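Local structure of nuclease NucT (Helicobacter pylori, 6EHI) at residues T42-D45 with I46-I50; L23-G26 with I27-R31; N123-K126 with N127-E130. The protein is a nuclease of the PLD-like family, with a mixed beta sheet flanked by helices and two copies in the assembly. The protein carries 1 engineered substitution. All coordinates share one frame; numbering follows the deposited sequence.

All three contacts are local and lie one after another in the chain, around one patch of the PLD-like fold. Contact 2 ends helix 16-28, contact 1 starts helix 44-54 and contact 3 starts helix 126-130. The centres of contacts 1 and 2 are about 12 Å apart, and Ile46 CG2 packs on Ile27 CD1 at 3.9 Å. Contact 3 is joined to contact 1 through Trp124 O, which lies 2.8 Å from Thr42 N, a probable hydrogen bond. Its Trp124 NE1 is 3.7 Å from Leu23 CD2 of contact 2 and also binds an acetate. Asn123 OD1 accepts from Lys108, which probably corresponds to the lysine of the family's HKD motif.

Contact 1 of 3, residues T42-D45 with I46-I50; sequences THRD and IARAI
A sharp bend at chi3 (-82°) turns the Arg48 chain toward Asp45, and in both residues CG lies beside the backbone N. The bend carries the guanidinium back over the first turn of the helix. There NH2 of Arg48 gives a salt-bridge hydrogen bond to OD1 of Asp45 at 2.9 Å. The nitrogen sits almost in line with the C-O bond. The two flat groups are strongly turned against each other, with planes 65° apart, so this is a one-point bridge and not a flat two-point pair. One face of the Arg48 group lies above Arg44 O, 3.7 Å from CZ of Arg48. Its NH1 comes in over one face of the Arg44 guanidinium, 3.3 Å from Arg44 CZ. The Arg48 group meets that face with its edge, steeply turned to it. These are two like charges, and Asp45 probably offsets part of their repulsion.

The contact is the N-terminal turn of helix 44-54, the helix of the beta-alpha-beta unit between strands 33-38 and 59-65. His43 is its N-cap. With CG anti to the backbone N (chi1 -161°), the imidazole folds so that ND1 accepts a weak bond from Asp45 N, 3.3 Å away and in the ring plane. His43 O starts the helix ladder, taking Ala47 N at 3.2 Å and, weakly, Ile46 N. Ile46 covers one face of the imidazole. Its CG1 makes a CH-pi contact over the face, nearer the margin than the middle, while CD1 reaches back to His43 CB at 3.8 Å. This side is buried: Leu20 of helix 16-28 touches both His43 and Ile46, and Trp124 lies against Ile46. Arg44 and Asp45 sit on the exposed side, while Tyr79 of helix 77-80 packs on Arg48.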
# COMPACT_ATOMS: atom_id res chain seq x y z
N THR A 42 10.73 -10.76 0.68
CA THR A 42 11.40 -11.87 1.34
C THR A 42 10.70 -13.22 1.10
O THR A 42 11.25 -14.25 1.40
CB THR A 42 11.52 -11.60 2.85
OG1 THR A 42 10.19 -11.52 3.39
CG2 THR A 42 12.34 -10.33 3.21
N HIS A 43 9.50 -13.21 0.55
CA HIS A 43 8.66 -14.37 0.36
C HIS A 43 9.21 -15.24 -0.74
O HIS A 43 9.03 -14.97 -1.97
CB HIS A 43 7.23 -13.87 0.05
CG HIS A 43 6.21 -14.92 0.27
ND1 HIS A 43 6.34 -16.21 -0.19
CD2 HIS A 43 5.08 -14.89 1.00
CE1 HIS A 43 5.27 -16.91 0.19
NE2 HIS A 43 4.47 -16.12 0.88
N ARG A 44 9.80 -16.36 -0.33
CA ARG A 44 10.45 -17.29 -1.27
C ARG A 44 9.56 -17.96 -2.32
O ARG A 44 10.04 -18.32 -3.41
CB ARG A 44 11.28 -18.35 -0.49
CG ARG A 44 12.55 -17.71 0.10
CD ARG A 44 13.42 -18.64 0.96
NE ARG A 44 14.26 -19.57 0.17
CZ ARG A 44 14.11 -20.91 0.06
NH1 ARG A 44 13.11 -21.62 0.63
NH2 ARG A 44 14.99 -21.57 -0.70
N ASP A 45 8.30 -18.18 -1.99
CA ASP A 45 7.41 -18.75 -2.98
C ASP A 45 7.12 -17.77 -4.09
O ASP A 45 7.06 -18.17 -5.26
CB ASP A 45 6.09 -19.31 -2.40
CG ASP A 45 6.32 -20.49 -1.39
OD1 ASP A 45 7.34 -21.20 -1.48
OD2 ASP A 45 5.46 -20.67 -0.52
N ILE A 46 7.00 -16.47 -3.77
CA ILE A 46 6.79 -15.51 -4.85
C ILE A 46 8.06 -15.41 -5.73
O ILE A 46 7.93 -15.21 -6.93
CB ILE A 46 6.44 -14.10 -4.29
CG1 ILE A 46 5.13 -14.15 -3.48
CG2 ILE A 46 6.20 -13.13 -5.43
CD1 ILE A 46 4.79 -12.93 -2.67
N ALA A 47 9.23 -15.44 -5.13
CA ALA A 47 10.48 -15.43 -5.88
C ALA A 47 10.54 -16.65 -6.83
O ALA A 47 10.97 -16.55 -7.96
CB ALA A 47 11.69 -15.39 -4.99
N ARG A 48 10.13 -17.81 -6.32
CA ARG A 48 10.17 -19.03 -7.18
C ARG A 48 9.23 -18.83 -8.34
O ARG A 48 9.53 -19.24 -9.41
CB ARG A 48 9.91 -20.31 -6.36
CG ARG A 48 11.16 -20.74 -5.66
CD ARG A 48 11.07 -22.17 -5.12
NE ARG A 48 10.36 -22.13 -3.84
CZ ARG A 48 10.95 -21.86 -2.68
NH1 ARG A 48 12.26 -21.57 -2.64
NH2 ARG A 48 10.22 -21.80 -1.56
N ALA A 49 8.12 -18.14 -8.14
CA ALA A 49 7.16 -17.88 -9.19
C ALA A 49 7.74 -16.97 -10.26
O ALA A 49 7.54 -17.21 -11.49
CB ALA A 49 5.86 -17.28 -8.63
N ILE A 50 8.51 -15.97 -9.84
CA ILE A 50 9.30 -15.14 -10.76
C ILE A 50 10.32 -15.95 -11.57
O ILE A 50 10.31 -15.86 -12.82
CB ILE A 50 9.94 -13.95 -10.04
CG1 ILE A 50 8.89 -12.97 -9.55
CG2 ILE A 50 10.91 -13.25 -10.93
CD1 ILE A 50 9.43 -12.00 -8.49

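Contact 2 of 3, residues L23-G26 with I27-R31; sequences LISG and ISSAR
Leu23 and Ile27 form the apolar side of the last turn of helix 16-28, one of the helices packed beside the sheet of this PLD-like fold. Their side chains meet one helix turn apart, with CG of Leu23 4.3 Å from CD1 of Ile27. With chi1 of Ile27 at -70°, its CG1 stays on the N-terminal side, 3.5 Å from Leu23 O. Ile46 and Val53 of helix 44-54 cover Ile27, and Trp124 lies against Leu23. The side chain of Ile24 also touches Ile46.

The other side is looser and polar. Ser25 and Ser29 are exposed, and their hydroxyls lie 4.2 Å apart, OG to OG. Ser29 OG makes a weak bond to Ser25 O, which is already held by Ser29 N at 2.9 Å. Here the helix ends. Arg56 NH1 bonds to the carbonyl oxygens of Ser28, the last helical residue, and of Ala30 beyond it, giving these oxygens a charged partner.

Ser28 stands between the two sides, with its CB close to Ile24 O and its side chain touching Ala49 of helix 44-54. Ile24 O is gripped twice by this one residue: Ser28 N donates to it at 2.9 Å, and Ser28 OG donates at the same length from above the carbonyl plane, 38° out of it.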
# COMPACT_ATOMS: atom_id res chain seq x y z
N LEU A 23 -1.83 -13.13 -6.86
CA LEU A 23 -0.57 -12.47 -7.20
C LEU A 23 0.34 -13.51 -7.88
O LEU A 23 0.96 -13.24 -8.88
CB LEU A 23 0.12 -11.95 -5.92
CG LEU A 23 1.49 -11.29 -6.14
CD1 LEU A 23 1.31 -10.16 -7.12
CD2 LEU A 23 2.06 -10.79 -4.83
N ILE A 24 0.49 -14.66 -7.24
CA ILE A 24 1.35 -15.73 -7.75
C ILE A 24 0.88 -16.17 -9.10
O ILE A 24 1.70 -16.29 -10.00
CB ILE A 24 1.51 -16.84 -6.74
CG1 ILE A 24 2.56 -16.34 -5.78
CG2 ILE A 24 1.99 -18.15 -7.38
CD1 ILE A 24 2.86 -17.22 -4.64
N SER A 25 -0.43 -16.35 -9.26
CA SER A 25 -0.97 -16.71 -10.56
C SER A 25 -0.77 -15.62 -11.64
O SER A 25 -0.43 -15.89 -12.79
CB SER A 25 -2.42 -17.12 -10.42
OG SER A 25 -3.01 -17.23 -11.68
N GLY A 26 -0.92 -14.36 -11.25
CA GLY A 26 -0.72 -13.25 -12.16
C GLY A 26 0.71 -13.24 -12.69
O GLY A 26 0.96 -12.93 -13.83
N ILE A 27 1.67 -13.49 -11.82
CA ILE A 27 3.11 -13.47 -12.23
C ILE A 27 3.40 -14.70 -13.10
O ILE A 27 4.04 -14.56 -14.13
CB ILE A 27 4.05 -13.49 -10.99
CG1 ILE A 27 3.98 -12.15 -10.26
CG2 ILE A 27 5.48 -13.89 -11.34
CD1 ILE A 27 4.62 -12.25 -8.90
N SER A 28 2.96 -15.85 -12.61
CA SER A 28 3.20 -17.15 -13.19
C SER A 28 2.67 -17.29 -14.57
O SER A 28 3.39 -17.78 -15.43
CB SER A 28 2.64 -18.22 -12.32
OG SER A 28 3.46 -18.23 -11.21
N SER A 29 1.48 -16.75 -14.82
CA SER A 29 0.89 -16.85 -16.13
C SER A 29 1.25 -15.70 -17.10
O SER A 29 0.67 -15.61 -18.17
CB SER A 29 -0.63 -17.05 -15.99
OG SER A 29 -0.89 -18.22 -15.19
N ALA A 30 2.12 -14.75 -16.74
CA ALA A 30 2.56 -13.71 -17.67
C ALA A 30 3.09 -14.33 -18.97
O ALA A 30 3.72 -15.37 -18.99
CB ALA A 30 3.63 -12.77 -17.11
N ARG A 31 2.76 -13.67 -20.04
CA ARG A 31 3.14 -14.12 -21.38
C ARG A 31 4.23 -13.26 -21.99
O ARG A 31 4.83 -13.69 -22.97
CB ARG A 31 1.93 -14.08 -22.33
CG ARG A 31 0.71 -14.75 -21.76
CD ARG A 31 -0.43 -14.82 -22.77
NE ARG A 31 -1.47 -15.69 -22.22
CZ ARG A 31 -2.62 -16.01 -22.84
NH1 ARG A 31 -2.92 -15.55 -24.06
NH2 ARG A 31 -3.48 -16.81 -22.20

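Contact 3 of 3, residues N123-K126 with N127-E130; sequences NWSK and NAFE. With ACT (acetate ion), chain M.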
# COMPACT_ATOMS: atom_id res chain seq x y z
N ASN A 123 3.72 -5.75 1.69
CA ASN A 123 5.05 -6.16 1.33
C ASN A 123 5.03 -7.63 1.00
O ASN A 123 4.06 -8.37 1.36
CB ASN A 123 6.03 -5.82 2.43
CG ASN A 123 6.25 -4.29 2.56
OD1 ASN A 123 6.44 -3.60 1.53
ND2 ASN A 123 6.28 -3.76 3.80
N TRP A 124 6.01 -8.07 0.23
CA TRP A 124 6.04 -9.46 -0.30
C TRP A 124 6.84 -10.30 0.67
O TRP A 124 7.97 -10.67 0.44
CB TRP A 124 6.56 -9.52 -1.74
CG TRP A 124 5.64 -8.90 -2.76
CD1 TRP A 124 4.55 -8.17 -2.50
CD2 TRP A 124 5.82 -8.87 -4.15
NE1 TRP A 124 3.96 -7.82 -3.67
CE2 TRP A 124 4.74 -8.23 -4.69
CE3 TRP A 124 6.81 -9.43 -5.02
CZ2 TRP A 124 4.59 -8.03 -6.06
CZ3 TRP A 124 6.62 -9.34 -6.34
CH2 TRP A 124 5.54 -8.61 -6.87
N SER A 125 6.15 -10.60 1.77
CA SER A 125 6.70 -11.34 2.94
C SER A 125 5.67 -12.34 3.43
O SER A 125 4.46 -12.11 3.22
CB SER A 125 7.01 -10.32 4.02
OG SER A 125 5.86 -9.74 4.59
N LYS A 126 6.12 -13.42 4.07
CA LYS A 126 5.18 -14.28 4.75
C LYS A 126 4.39 -13.43 5.76
O LYS A 126 3.17 -13.65 5.88
CB LYS A 126 5.91 -15.47 5.35
CG LYS A 126 6.39 -16.42 4.25
CD LYS A 126 7.22 -17.60 4.78
CE LYS A 126 6.38 -18.68 5.41
NZ LYS A 126 7.13 -19.16 6.60
N ASN A 127 5.01 -12.46 6.45
CA ASN A 127 4.37 -11.63 7.48
C ASN A 127 3.14 -10.99 6.96
O ASN A 127 2.09 -11.06 7.58
CB ASN A 127 5.29 -10.58 8.07
CG ASN A 127 6.13 -11.12 9.17
OD1 ASN A 127 5.73 -12.07 9.84
ND2 ASN A 127 7.27 -10.60 9.34
N ALA A 128 3.25 -10.42 5.77
CA ALA A 128 2.11 -9.76 5.13
C ALA A 128 0.96 -10.73 4.70
O ALA A 128 -0.21 -10.44 4.83
CB ALA A 128 2.68 -8.97 3.97
N PHE A 129 1.29 -11.90 4.18
CA PHE A 129 0.38 -12.83 3.67
C PHE A 129 -0.14 -13.84 4.73
O PHE A 129 -0.96 -14.70 4.43
CB PHE A 129 0.98 -13.48 2.45
CG PHE A 129 0.94 -12.63 1.25
CD1 PHE A 129 -0.22 -12.50 0.60
CD2 PHE A 129 2.06 -11.88 0.81
CE1 PHE A 129 -0.34 -11.74 -0.49
CE2 PHE A 129 1.96 -11.10 -0.30
CZ PHE A 129 0.77 -11.02 -0.96
N GLU A 130 0.37 -13.73 5.96
CA GLU A 130 -0.05 -14.68 7.02
C GLU A 130 -0.59 -13.99 8.23
O GLU A 130 -1.50 -14.53 8.81
CB GLU A 130 1.14 -15.58 7.42
CG GLU A 130 1.57 -16.47 6.26
CD GLU A 130 2.79 -17.35 6.51
OE1 GLU A 130 3.22 -17.46 7.68
OE2 GLU A 130 3.28 -17.94 5.51
C ACT M . 0.64 -5.54 -2.98
O ACT M . -0.03 -4.89 -2.09
OXT ACT M . 1.66 -6.18 -2.66
CH3 ACT M . 0.25 -5.61 -4.42
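From CB of Lys126 it is 3.6 Å to OE2 of Glu130, one helix turn on. The Lys126 chain runs alongside Glu130, both heading out from the helix in one direction. CG of Lys126 is 3.7 Å from OE2 of Glu130. CD stands a little farther off, at 4.0 Å. The bend at chi3 brings CE to 3.2 Å from Glu130 OE2. Chi4 then sets NZ, which ends 4.2 Å from the same OE2. This is too far for a salt bridge, though the opposite charges probably attract. Lys97 of the second subunit also packs on Glu130.

This pair flanks the first turn of helix 126-130, whose N-cap is Ser125. Its OG takes the position between the backbone N and the carbonyl carbon (chi1 69°) and accepts from Ala128 N at 2.9 Å. The same hydroxyl is hydrogen-bonded to a glycerol. Ser125 O adds a weak bond from Phe129 N and also sits at the edge of the Phe129 ring, in its plane, next to CD2. Asn123 O rests tightly on the methyl of Ala128, 3.0 Å from CB. Before the cap, Trp124 is the centre of an inverse gamma turn. Its indole is buried against Leu23, Ile36 and Ile38, and Phe41 meets it edge-to-face. Its NE1 donates at the ring edge to OXT of an acetate, 3.0 Å away. Ala122 N binds the same acetate. Asn127 turns its OD1 across the dimer contact to Tyr101 OH of the second subunit.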